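Local coordinates for protein potential RNA-dependent RNA polymerase (Human picobirnavirus, PDB 5I62) that catalyses RNA-templated RNA synthesis from ribonucleoside triphosphates, probably serving both transcription and genome replication of a small double-stranded RNA virus, at residues A[49-54]-A[461-466]; A[399-404]-A[415-420]; A[450-455]-A[522-527]. One frame throughout, in Å; residues are numbered along the deposited sequence.

Contact 1 (A[49-54]-A[461-466])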
loop_
_atom_site.group_PDB
_atom_site.type_symbol
_atom_site.label_atom_id
_atom_site.label_comp_id
_atom_site.label_asym_id
_atom_site.label_seq_id
_atom_site.Cartn_x
_atom_site.Cartn_y
_atom_site.Cartn_z
ATOM N N ASP A 49 -15.325 5.315 23.262
ATOM C CA ASP A 49 -15.293 5.375 24.722
ATOM C C ASP A 49 -15.876 4.107 25.335
ATOM O O ASP A 49 -15.346 3.576 26.320
ATOM C CB ASP A 49 -16.052 6.608 25.217
ATOM C CG ASP A 49 -15.294 7.914 24.973
ATOM O OD1 ASP A 49 -14.111 7.866 24.565
ATOM O OD2 ASP A 49 -15.889 8.998 25.185
ATOM N N GLU A 50 -16.969 3.606 24.753
ATOM C CA GLU A 50 -17.624 2.419 25.290
ATOM C C GLU A 50 -16.737 1.187 25.150
ATOM O O GLU A 50 -16.591 0.396 26.095
ATOM C CB GLU A 50 -18.970 2.209 24.591
ATOM C CG GLU A 50 -19.835 1.182 25.282
ATOM C CD GLU A 50 -20.326 1.677 26.642
ATOM O OE1 GLU A 50 -20.823 0.851 27.439
ATOM O OE2 GLU A 50 -20.215 2.896 26.912
ATOM N N TRP A 51 -16.131 1.005 23.977
ATOM C CA TRP A 51 -15.230 -0.129 23.806
ATOM C C TRP A 51 -13.998 0.012 24.698
ATOM O O TRP A 51 -13.480 -0.986 25.214
ATOM C CB TRP A 51 -14.811 -0.285 22.345
ATOM C CG TRP A 51 -13.714 -1.304 22.199
ATOM C CD1 TRP A 51 -12.432 -1.085 21.768
ATOM C CD2 TRP A 51 -13.790 -2.690 22.538
ATOM N NE1 TRP A 51 -11.710 -2.260 21.809
ATOM C CE2 TRP A 51 -12.519 -3.259 22.279
ATOM C CE3 TRP A 51 -14.809 -3.509 23.032
ATOM C CZ2 TRP A 51 -12.247 -4.606 22.492
ATOM C CZ3 TRP A 51 -14.536 -4.847 23.254
ATOM C CH2 TRP A 51 -13.261 -5.384 22.981
ATOM N N TYR A 52 -13.529 1.248 24.903
ATOM C CA TYR A 52 -12.325 1.472 25.701
ATOM C C TYR A 52 -12.496 0.965 27.126
ATOM O O TYR A 52 -11.535 0.487 27.742
ATOM C CB TYR A 52 -11.967 2.953 25.718
ATOM C CG TYR A 52 -10.511 3.209 26.039
ATOM C CD1 TYR A 52 -10.019 3.049 27.330
ATOM C CD2 TYR A 52 -9.617 3.555 25.035
ATOM C CE1 TYR A 52 -8.675 3.256 27.619
ATOM C CE2 TYR A 52 -8.279 3.778 25.308
ATOM C CZ TYR A 52 -7.813 3.628 26.602
ATOM O OH TYR A 52 -6.484 3.848 26.874
ATOM N N LYS A 53 -13.714 1.066 27.671
ATOM C CA LYS A 53 -13.962 0.565 29.019
ATOM C C LYS A 53 -13.579 -0.898 29.168
ATOM O O LYS A 53 -13.180 -1.322 30.254
ATOM C CB LYS A 53 -15.428 0.736 29.403
ATOM C CG LYS A 53 -15.899 2.158 29.536
ATOM C CD LYS A 53 -17.373 2.157 29.929
ATOM C CE LYS A 53 -17.988 3.522 29.783
ATOM N NZ LYS A 53 -19.450 3.474 30.056
ATOM N N LYS A 54 -13.712 -1.685 28.099
ATOM C CA LYS A 54 -13.354 -3.096 28.131
ATOM C C LYS A 54 -11.940 -3.364 27.600
ATOM O O LYS A 54 -11.254 -4.264 28.104
ATOM C CB LYS A 54 -14.340 -3.934 27.317
ATOM C CG LYS A 54 -15.533 -3.384 26.762
ATOM C CD LYS A 54 -16.448 -4.464 26.202
ATOM C CE LYS A 54 -17.500 -3.691 25.487
ATOM N NZ LYS A 54 -18.371 -4.648 24.950
ATOM N N GLU A 461 -13.197 -11.743 20.893
ATOM C CA GLU A 461 -14.565 -12.233 21.063
ATOM C C GLU A 461 -15.457 -11.161 21.665
ATOM O O GLU A 461 -16.609 -10.995 21.242
ATOM C CB GLU A 461 -14.592 -13.490 21.938
ATOM C CG GLU A 461 -13.798 -14.655 21.392
ATOM C CD GLU A 461 -14.408 -15.258 20.123
ATOM O OE1 GLU A 461 -15.525 -14.855 19.712
ATOM O OE2 GLU A 461 -13.750 -16.136 19.518
ATOM N N GLU A 462 -14.952 -10.448 22.678
ATOM C CA GLU A 462 -15.682 -9.308 23.214
ATOM C C GLU A 462 -15.855 -8.242 22.146
ATOM O O GLU A 462 -16.927 -7.635 22.027
ATOM C CB GLU A 462 -14.959 -8.728 24.425
ATOM C CG GLU A 462 -14.916 -9.653 25.640
ATOM C CD GLU A 462 -13.785 -10.680 25.586
ATOM O OE1 GLU A 462 -13.152 -10.855 24.518
ATOM O OE2 GLU A 462 -13.527 -11.326 26.625
ATOM N N PHE A 463 -14.808 -8.015 21.351
ATOM C CA PHE A 463 -14.889 -7.010 20.305
ATOM C C PHE A 463 -15.972 -7.364 19.294
ATOM O O PHE A 463 -16.739 -6.491 18.871
ATOM C CB PHE A 463 -13.539 -6.853 19.619
ATOM C CG PHE A 463 -13.511 -5.736 18.627
ATOM C CD1 PHE A 463 -13.572 -4.420 19.062
ATOM C CD2 PHE A 463 -13.457 -5.997 17.263
ATOM C CE1 PHE A 463 -13.553 -3.373 18.159
ATOM C CE2 PHE A 463 -13.434 -4.950 16.345
ATOM C CZ PHE A 463 -13.483 -3.634 16.799
ATOM N N LEU A 464 -16.071 -8.647 18.927
ATOM C CA LEU A 464 -17.093 -9.074 17.974
ATOM C C LEU A 464 -18.498 -8.880 18.539
ATOM O O LEU A 464 -19.396 -8.411 17.833
ATOM C CB LEU A 464 -16.868 -10.529 17.590
ATOM C CG LEU A 464 -17.809 -11.059 16.512
ATOM C CD1 LEU A 464 -17.667 -10.255 15.213
ATOM C CD2 LEU A 464 -17.541 -12.537 16.276
ATOM N N ASP A 465 -18.712 -9.253 19.806
ATOM C CA ASP A 465 -20.013 -9.032 20.427
ATOM C C ASP A 465 -20.341 -7.546 20.467
ATOM O O ASP A 465 -21.486 -7.145 20.234
ATOM C CB ASP A 465 -20.043 -9.625 21.835
ATOM C CG ASP A 465 -20.021 -11.153 21.838
ATOM O OD1 ASP A 465 -20.445 -11.770 20.838
ATOM O OD2 ASP A 465 -19.573 -11.739 22.850
ATOM N N PHE A 466 -19.340 -6.710 20.740
ATOM C CA PHE A 466 -19.543 -5.267 20.688
ATOM C C PHE A 466 -19.948 -4.809 19.291
ATOM O O PHE A 466 -20.829 -3.959 19.140
ATOM C CB PHE A 466 -18.270 -4.543 21.129
ATOM C CG PHE A 466 -18.411 -3.049 21.172
ATOM C CD1 PHE A 466 -19.048 -2.432 22.235
ATOM C CD2 PHE A 466 -17.925 -2.260 20.141
ATOM C CE1 PHE A 466 -19.172 -1.053 22.284
ATOM C CE2 PHE A 466 -18.052 -0.877 20.176
ATOM C CZ PHE A 466 -18.678 -0.273 21.250
#
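The indole of Trp-51 offers one face to the edge of Phe-463: Phe-463 CD1 stands 3.6 Å above the indole plane, over its centre. This is a T-shaped pair, with 5.1 Å between the centroids of the Phe-463 ring and the six-membered ring of Trp-51 and planes turned 71° apart. The Phe-466 ring has Trp-51 CB over one face, 4.1 Å from the ring centroid, a CH-pi contact displaced toward the rim, while Glu-50 CG meets its edge at Phe-466 CE1 (3.8 Å). Trp-51 CG is anti to the backbone N (chi1 171°); at the outer end of the indole, CH2 comes within 3.5 Å of Phe-463 N. The same outer rim, at CH2 and CZ3, also touches Glu-462 CB. Lys-54, extended beyond CG, brings NZ to 3.6 Å from Phe-466 CD1, oblique to the ring. The result is an aromatic cluster between two nearly antiparallel helix segments (155°), whose axes come no nearer than 11.0 Å, a spacing consistent with the large rings between them. No hydrogen bond crosses it; the indole NE1 is satisfied by Thr-419 OG1. Helix 44-55, from the N-terminal part of the polymerase, thus packs on helix 460-469 of the C-terminal helical region, consistent with the thumb. Helix 419-427 lies against both, its Leu-423 touching Trp-51 and Phe-463.

Contact 2 (A[399-404]-A[415-420])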
loop_
_atom_site.group_PDB
_atom_site.type_symbol
_atom_site.label_atom_id
_atom_site.label_comp_id
_atom_site.label_asym_id
_atom_site.label_seq_id
_atom_site.Cartn_x
_atom_site.Cartn_y
_atom_site.Cartn_z
ATOM N N LEU A 399 3.393 -3.224 9.726
ATOM C CA LEU A 399 2.148 -3.208 8.941
ATOM C C LEU A 399 0.939 -2.940 9.831
ATOM O O LEU A 399 -0.127 -3.524 9.645
ATOM C CB LEU A 399 1.966 -4.511 8.157
ATOM C CG LEU A 399 3.134 -4.888 7.238
ATOM C CD1 LEU A 399 2.825 -6.183 6.478
ATOM C CD2 LEU A 399 3.477 -3.750 6.269
ATOM N N ARG A 400 1.123 -2.054 10.813
ATOM C CA ARG A 400 0.092 -1.672 11.779
ATOM C C ARG A 400 -0.431 -2.858 12.594
ATOM O O ARG A 400 -1.574 -2.844 13.066
ATOM C CB ARG A 400 -1.063 -0.933 11.100
ATOM C CG ARG A 400 -0.658 0.454 10.590
ATOM C CD ARG A 400 -1.861 1.201 10.022
ATOM N NE ARG A 400 -1.517 2.081 8.902
ATOM C CZ ARG A 400 -0.876 3.240 9.027
ATOM N NH1 ARG A 400 -0.493 3.673 10.227
ATOM N NH2 ARG A 400 -0.612 3.969 7.947
ATOM N N ARG A 401 0.414 -3.872 12.805
ATOM C CA ARG A 401 0.123 -4.953 13.738
ATOM C C ARG A 401 1.198 -5.001 14.819
ATOM O O ARG A 401 2.388 -4.838 14.532
ATOM C CB ARG A 401 0.080 -6.321 13.059
ATOM C CG ARG A 401 -1.244 -6.700 12.453
ATOM C CD ARG A 401 -1.295 -6.203 11.062
ATOM N NE ARG A 401 -2.466 -6.676 10.322
ATOM C CZ ARG A 401 -2.880 -6.089 9.208
ATOM N NH1 ARG A 401 -2.223 -5.020 8.768
ATOM N NH2 ARG A 401 -3.941 -6.550 8.546
ATOM N N TRP A 402 0.768 -5.272 16.047
ATOM C CA TRP A 402 1.651 -5.404 17.202
ATOM C C TRP A 402 2.014 -6.868 17.391
ATOM O O TRP A 402 1.171 -7.752 17.238
ATOM C CB TRP A 402 0.937 -4.860 18.432
ATOM C CG TRP A 402 1.554 -5.058 19.780
ATOM C CD1 TRP A 402 2.353 -4.181 20.444
ATOM C CD2 TRP A 402 1.338 -6.160 20.675
ATOM N NE1 TRP A 402 2.668 -4.673 21.685
ATOM C CE2 TRP A 402 2.061 -5.889 21.849
ATOM C CE3 TRP A 402 0.610 -7.352 20.586
ATOM C CZ2 TRP A 402 2.086 -6.766 22.932
ATOM C CZ3 TRP A 402 0.636 -8.226 21.661
ATOM C CH2 TRP A 402 1.361 -7.917 22.825
ATOM N N HIS A 403 3.282 -7.121 17.686
ATOM C CA HIS A 403 3.756 -8.459 18.011
ATOM C C HIS A 403 4.584 -8.383 19.286
ATOM O O HIS A 403 5.237 -7.378 19.556
ATOM C CB HIS A 403 4.623 -9.067 16.904
ATOM C CG HIS A 403 4.044 -8.982 15.524
ATOM N ND1 HIS A 403 3.565 -10.087 14.856
ATOM C CD2 HIS A 403 3.928 -7.946 14.662
ATOM C CE1 HIS A 403 3.158 -9.733 13.651
ATOM N NE2 HIS A 403 3.354 -8.435 13.512
ATOM N N HIS A 404 4.571 -9.466 20.053
ATOM C CA HIS A 404 5.313 -9.514 21.296
ATOM C C HIS A 404 5.904 -10.901 21.472
ATOM O O HIS A 404 5.222 -11.903 21.234
ATOM C CB HIS A 404 4.412 -9.162 22.480
ATOM C CG HIS A 404 5.159 -8.848 23.732
ATOM N ND1 HIS A 404 5.846 -9.806 24.441
ATOM C CD2 HIS A 404 5.319 -7.688 24.413
ATOM C CE1 HIS A 404 6.406 -9.249 25.500
ATOM N NE2 HIS A 404 6.100 -7.965 25.507
ATOM N N GLY A 415 0.205 -11.322 14.727
ATOM C CA GLY A 415 0.054 -9.879 14.664
ATOM C C GLY A 415 -1.305 -9.426 15.179
ATOM O O GLY A 415 -2.343 -9.935 14.756
ATOM N N VAL A 416 -1.298 -8.469 16.094
ATOM C CA VAL A 416 -2.513 -7.963 16.705
ATOM C C VAL A 416 -2.853 -6.629 16.049
ATOM O O VAL A 416 -2.077 -5.672 16.122
ATOM C CB VAL A 416 -2.364 -7.815 18.228
ATOM C CG1 VAL A 416 -3.661 -7.232 18.822
ATOM C CG2 VAL A 416 -2.018 -9.169 18.871
ATOM N N TYR A 417 -4.014 -6.568 15.420
ATOM C CA TYR A 417 -4.509 -5.333 14.842
ATOM C C TYR A 417 -5.231 -4.528 15.919
ATOM O O TYR A 417 -5.829 -5.087 16.840
ATOM C CB TYR A 417 -5.432 -5.658 13.676
ATOM C CG TYR A 417 -5.761 -4.511 12.751
ATOM C CD1 TYR A 417 -4.961 -4.230 11.652
ATOM C CD2 TYR A 417 -6.899 -3.750 12.950
ATOM C CE1 TYR A 417 -5.278 -3.187 10.777
ATOM C CE2 TYR A 417 -7.231 -2.716 12.094
ATOM C CZ TYR A 417 -6.420 -2.440 11.008
ATOM O OH TYR A 417 -6.758 -1.411 10.173
ATOM N N SER A 418 -5.149 -3.206 15.817
ATOM C CA SER A 418 -5.788 -2.343 16.802
ATOM C C SER A 418 -7.307 -2.424 16.687
ATOM O O SER A 418 -7.865 -2.135 15.625
ATOM C CB SER A 418 -5.338 -0.901 16.605
ATOM O OG SER A 418 -6.144 -0.024 17.365
ATOM N N THR A 419 -7.981 -2.783 17.784
ATOM C CA THR A 419 -9.441 -2.697 17.786
ATOM C C THR A 419 -9.905 -1.252 17.659
ATOM O O THR A 419 -10.975 -0.985 17.094
ATOM C CB THR A 419 -10.029 -3.322 19.050
ATOM O OG1 THR A 419 -9.486 -2.677 20.220
ATOM C CG2 THR A 419 -9.732 -4.816 19.095
ATOM N N MET A 420 -9.131 -0.304 18.194
ATOM C CA MET A 420 -9.523 1.100 18.076
ATOM C C MET A 420 -9.488 1.548 16.621
ATOM O O MET A 420 -10.419 2.205 16.135
ATOM C CB MET A 420 -8.638 2.003 18.943
ATOM C CG MET A 420 -8.810 1.801 20.460
ATOM S SD MET A 420 -10.496 2.116 21.058
ATOM C CE MET A 420 -10.814 3.716 20.393
HETATM O O HOH W 1 -3.990 -1.655 13.582
#
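Gly-415 and His-403 meet where a beta hairpin closes, the strand around 416-417 pairing antiparallel with 401-404 at the edge of a three-stranded sheet. Its place in the chain, just after the palm sheet, is consistent with the motif E region of viral RNA polymerases, where palm passes into thumb. Gly-415 CA lies over the face of the His-403 imidazole, 3.7 Å from its centroid, as a CH-pi contact; His-403 ND1 is held by Cys-413 O, which would steady the ring. Val-416 forms the hydrogen-bonded pair with Trp-402: Val-416 N gives to Trp-402 O at 2.8 Å, and Trp-402 N gives to Val-416 O at 2.9 Å. Their side chains run side by side, pointing the same way, and Val-416 CG2 touches the indole edge at Trp-402 CE3 (3.6 Å). On the sheet face that carries Arg-401, Tyr-417 sets CD1 over the centre of the guanidinium, 3.7 Å above its plane, the two flat groups 69° apart. Arg-401 NH1 bonds Leu-399 O at 2.7 Å, within the guanidinium plane. Ser-418 is the N-cap of helix 419-427, its OG accepting from Arg-421 N and also hydrogen-bonded to Glu-69 OE1. Ser-418 N gives to a water that in turn donates to Arg-400 O; the water oxygen sits 3.2 Å above the centre of the Tyr-417 ring.

Contact 3 (A[450-455]-A[522-527])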
loop_
_atom_site.group_PDB
_atom_site.type_symbol
_atom_site.label_atom_id
_atom_site.label_comp_id
_atom_site.label_asym_id
_atom_site.label_seq_id
_atom_site.Cartn_x
_atom_site.Cartn_y
_atom_site.Cartn_z
ATOM N N ILE A 450 -12.933 -5.572 7.740
ATOM C CA ILE A 450 -12.255 -4.794 8.775
ATOM C C ILE A 450 -12.064 -5.638 10.024
ATOM O O ILE A 450 -10.960 -5.727 10.570
ATOM C CB ILE A 450 -13.037 -3.505 9.094
ATOM C CG1 ILE A 450 -13.021 -2.548 7.896
ATOM C CG2 ILE A 450 -12.466 -2.832 10.348
ATOM C CD1 ILE A 450 -14.106 -1.466 7.962
ATOM N N ILE A 451 -13.145 -6.266 10.495
ATOM C CA ILE A 451 -13.100 -6.998 11.759
ATOM C C ILE A 451 -12.147 -8.182 11.664
ATOM O O ILE A 451 -11.471 -8.527 12.639
ATOM C CB ILE A 451 -14.520 -7.434 12.182
ATOM C CG1 ILE A 451 -15.354 -6.211 12.568
ATOM C CG2 ILE A 451 -14.469 -8.454 13.338
ATOM C CD1 ILE A 451 -16.887 -6.432 12.551
ATOM N N GLU A 452 -12.043 -8.799 10.480
ATOM C CA GLU A 452 -11.169 -9.960 10.326
ATOM C C GLU A 452 -9.735 -9.646 10.755
ATOM O O GLU A 452 -9.017 -10.536 11.221
ATOM C CB GLU A 452 -11.217 -10.463 8.877
ATOM C CG GLU A 452 -10.368 -11.721 8.560
ATOM C CD GLU A 452 -10.673 -12.931 9.453
ATOM O OE1 GLU A 452 -11.649 -12.891 10.238
ATOM O OE2 GLU A 452 -9.931 -13.944 9.355
ATOM N N ASN A 453 -9.326 -8.380 10.653
ATOM C CA ASN A 453 -7.973 -7.987 11.029
ATOM C C ASN A 453 -7.656 -8.268 12.494
ATOM O O ASN A 453 -6.495 -8.527 12.826
ATOM C CB ASN A 453 -7.764 -6.509 10.724
ATOM C CG ASN A 453 -7.747 -6.228 9.252
ATOM O OD1 ASN A 453 -6.998 -6.857 8.507
ATOM N ND2 ASN A 453 -8.583 -5.300 8.815
ATOM N N VAL A 454 -8.651 -8.229 13.386
ATOM C CA VAL A 454 -8.373 -8.363 14.817
ATOM C C VAL A 454 -8.453 -9.820 15.268
ATOM O O VAL A 454 -8.603 -10.104 16.458
ATOM C CB VAL A 454 -9.302 -7.467 15.659
ATOM C CG1 VAL A 454 -9.282 -6.030 15.132
ATOM C CG2 VAL A 454 -10.741 -8.015 15.660
ATOM N N LYS A 455 -8.288 -10.750 14.330
ATOM C CA LYS A 455 -8.463 -12.179 14.605
ATOM C C LYS A 455 -7.474 -12.752 15.625
ATOM O O LYS A 455 -7.662 -13.897 16.048
ATOM C CB LYS A 455 -8.343 -12.974 13.315
ATOM C CG LYS A 455 -6.916 -12.962 12.772
ATOM C CD LYS A 455 -6.864 -13.285 11.293
ATOM C CE LYS A 455 -6.428 -14.713 11.062
ATOM N NZ LYS A 455 -6.490 -15.075 9.623
ATOM N N GLU A 522 -14.647 -17.531 3.067
ATOM C CA GLU A 522 -15.304 -18.623 3.782
ATOM C C GLU A 522 -14.441 -19.123 4.939
ATOM O O GLU A 522 -14.964 -19.656 5.921
ATOM C CB GLU A 522 -15.653 -19.764 2.826
ATOM C CG GLU A 522 -17.010 -20.411 3.125
ATOM C CD GLU A 522 -17.744 -20.879 1.874
ATOM O OE1 GLU A 522 -17.256 -21.840 1.236
ATOM O OE2 GLU A 522 -18.803 -20.290 1.528
ATOM N N ASN A 523 -13.132 -18.905 4.866
ATOM C CA ASN A 523 -12.200 -19.367 5.885
ATOM C C ASN A 523 -11.878 -18.314 6.943
ATOM O O ASN A 523 -11.077 -18.591 7.843
ATOM C CB ASN A 523 -10.896 -19.839 5.230
ATOM C CG ASN A 523 -10.086 -20.758 6.135
ATOM O OD1 ASN A 523 -10.618 -21.735 6.675
ATOM N ND2 ASN A 523 -8.796 -20.446 6.309
ATOM N N TRP A 524 -12.473 -17.123 6.873
ATOM C CA TRP A 524 -12.126 -16.083 7.839
ATOM C C TRP A 524 -12.571 -16.464 9.248
ATOM O O TRP A 524 -13.625 -17.083 9.442
ATOM C CB TRP A 524 -12.753 -14.740 7.447
ATOM C CG TRP A 524 -12.145 -14.077 6.251
ATOM C CD1 TRP A 524 -11.106 -14.535 5.490
ATOM C CD2 TRP A 524 -12.537 -12.822 5.681
ATOM N NE1 TRP A 524 -10.833 -13.644 4.480
ATOM C CE2 TRP A 524 -11.696 -12.585 4.575
ATOM C CE3 TRP A 524 -13.519 -11.878 5.999
ATOM C CZ2 TRP A 524 -11.809 -11.446 3.787
ATOM C CZ3 TRP A 524 -13.630 -10.751 5.217
ATOM C CH2 TRP A 524 -12.779 -10.544 4.121
ATOM N N TRP A 525 -11.762 -16.068 10.235
ATOM C CA TRP A 525 -12.123 -16.261 11.635
ATOM C C TRP A 525 -13.472 -15.627 11.969
ATOM O O TRP A 525 -14.293 -16.222 12.681
ATOM C CB TRP A 525 -11.042 -15.679 12.550
ATOM C CG TRP A 525 -11.587 -15.381 13.909
ATOM C CD1 TRP A 525 -11.814 -16.274 14.914
ATOM C CD2 TRP A 525 -12.039 -14.104 14.400
ATOM N NE1 TRP A 525 -12.361 -15.635 16.004
ATOM C CE2 TRP A 525 -12.511 -14.305 15.714
ATOM C CE3 TRP A 525 -12.082 -12.814 13.856
ATOM C CZ2 TRP A 525 -13.018 -13.269 16.493
ATOM C CZ3 TRP A 525 -12.590 -11.785 14.632
ATOM C CH2 TRP A 525 -13.048 -12.019 15.936
ATOM N N VAL A 526 -13.709 -14.400 11.489
ATOM C CA VAL A 526 -14.922 -13.689 11.884
ATOM C C VAL A 526 -16.157 -14.417 11.364
ATOM O O VAL A 526 -17.206 -14.426 12.021
ATOM C CB VAL A 526 -14.881 -12.218 11.404
ATOM C CG1 VAL A 526 -14.845 -12.138 9.877
ATOM C CG2 VAL A 526 -16.093 -11.438 11.938
ATOM N N VAL A 527 -16.049 -15.044 10.191
ATOM C CA VAL A 527 -17.152 -15.839 9.661
ATOM C C VAL A 527 -17.407 -17.047 10.554
ATOM O O VAL A 527 -18.554 -17.357 10.901
ATOM C CB VAL A 527 -16.858 -16.257 8.207
ATOM C CG1 VAL A 527 -17.932 -17.205 7.696
ATOM C CG2 VAL A 527 -16.759 -15.024 7.300
#
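Two hydrogen bonds join the carboxylate of Glu-452 to consecutive backbone amides, those of Trp-525 and Val-526. Val-526 N gives to OE1 of Glu-452 at 2.8 Å and Trp-525 N to OE2 of the same carboxylate at 2.9 Å. Both donors approach on the syn side, tilted out of the carboxylate plane by 18° (Val-526 N) and 25° (Trp-525 N). Glu-452 is placed for this by CG anti to its backbone N and by a bend at chi2 (55°) that brings CD round toward the amides. Its charge is also approached by Lys-455 NZ in a long salt bridge; the stronger partner of that amine is Glu-238.

Since Trp-524 occupies the N-cap position of helix 525-532, these are the first two amides of the helix, and a side chain from segment 450-455, distant in sequence, takes up N-H groups that have no i-4 carbonyl of the helix to bond. The helix end should favour the ionised carboxylate. The capping ties the C-terminal helix 525-532 to segment 450-455, which begins in helix 441-451.

CH-pi contacts flank the bonds. Glu-452 CG lies over one face of the Trp-524 indole, 4.0 Å from the centroid of its five-membered ring and offset toward the rim. The Glu-452 carboxylate is nearly parallel to that ring, and its CD is 3.4 Å from Trp-524 CB. Lys-455 CA stands off-centre above the six-membered ring of Trp-525.

Apolar packing supplies the remainder. Ile-451 CG2 touches Val-526 CG2 at 3.7 Å, the two side chains crossing at about a right angle, and also reaches Trp-525 CZ3 at 4.0 Å. Val-454 CG2 lies more distantly by the same Trp-525 CZ3 (4.3 Å), its other neighbours including Phe-463 of helix 460-469 and Tyr-417.

Overall arrangement
Contact 2 is the most buried of the three and lies about 17 Å from the chain centre; contacts 1 and 3 are partly buried, at about 28 Å and 20 Å, measured between centres. Their chemistry differs accordingly: aromatic packing without hydrogen bonds joins helices in contact 1, backbone bonding makes the strand pair of contact 2, and a buried carboxylate meets a helix start in contact 3. Helix 419-427 starts in contact 2, nested in the chain loop closed by contact 1, and packs on contact 1, Thr-419 CB lying 3.6 Å from Phe-463 CE1. Helix 460-469 of contact 1 also packs on both segments of contact 3, Leu-464 meeting Val-526 and Ile-451.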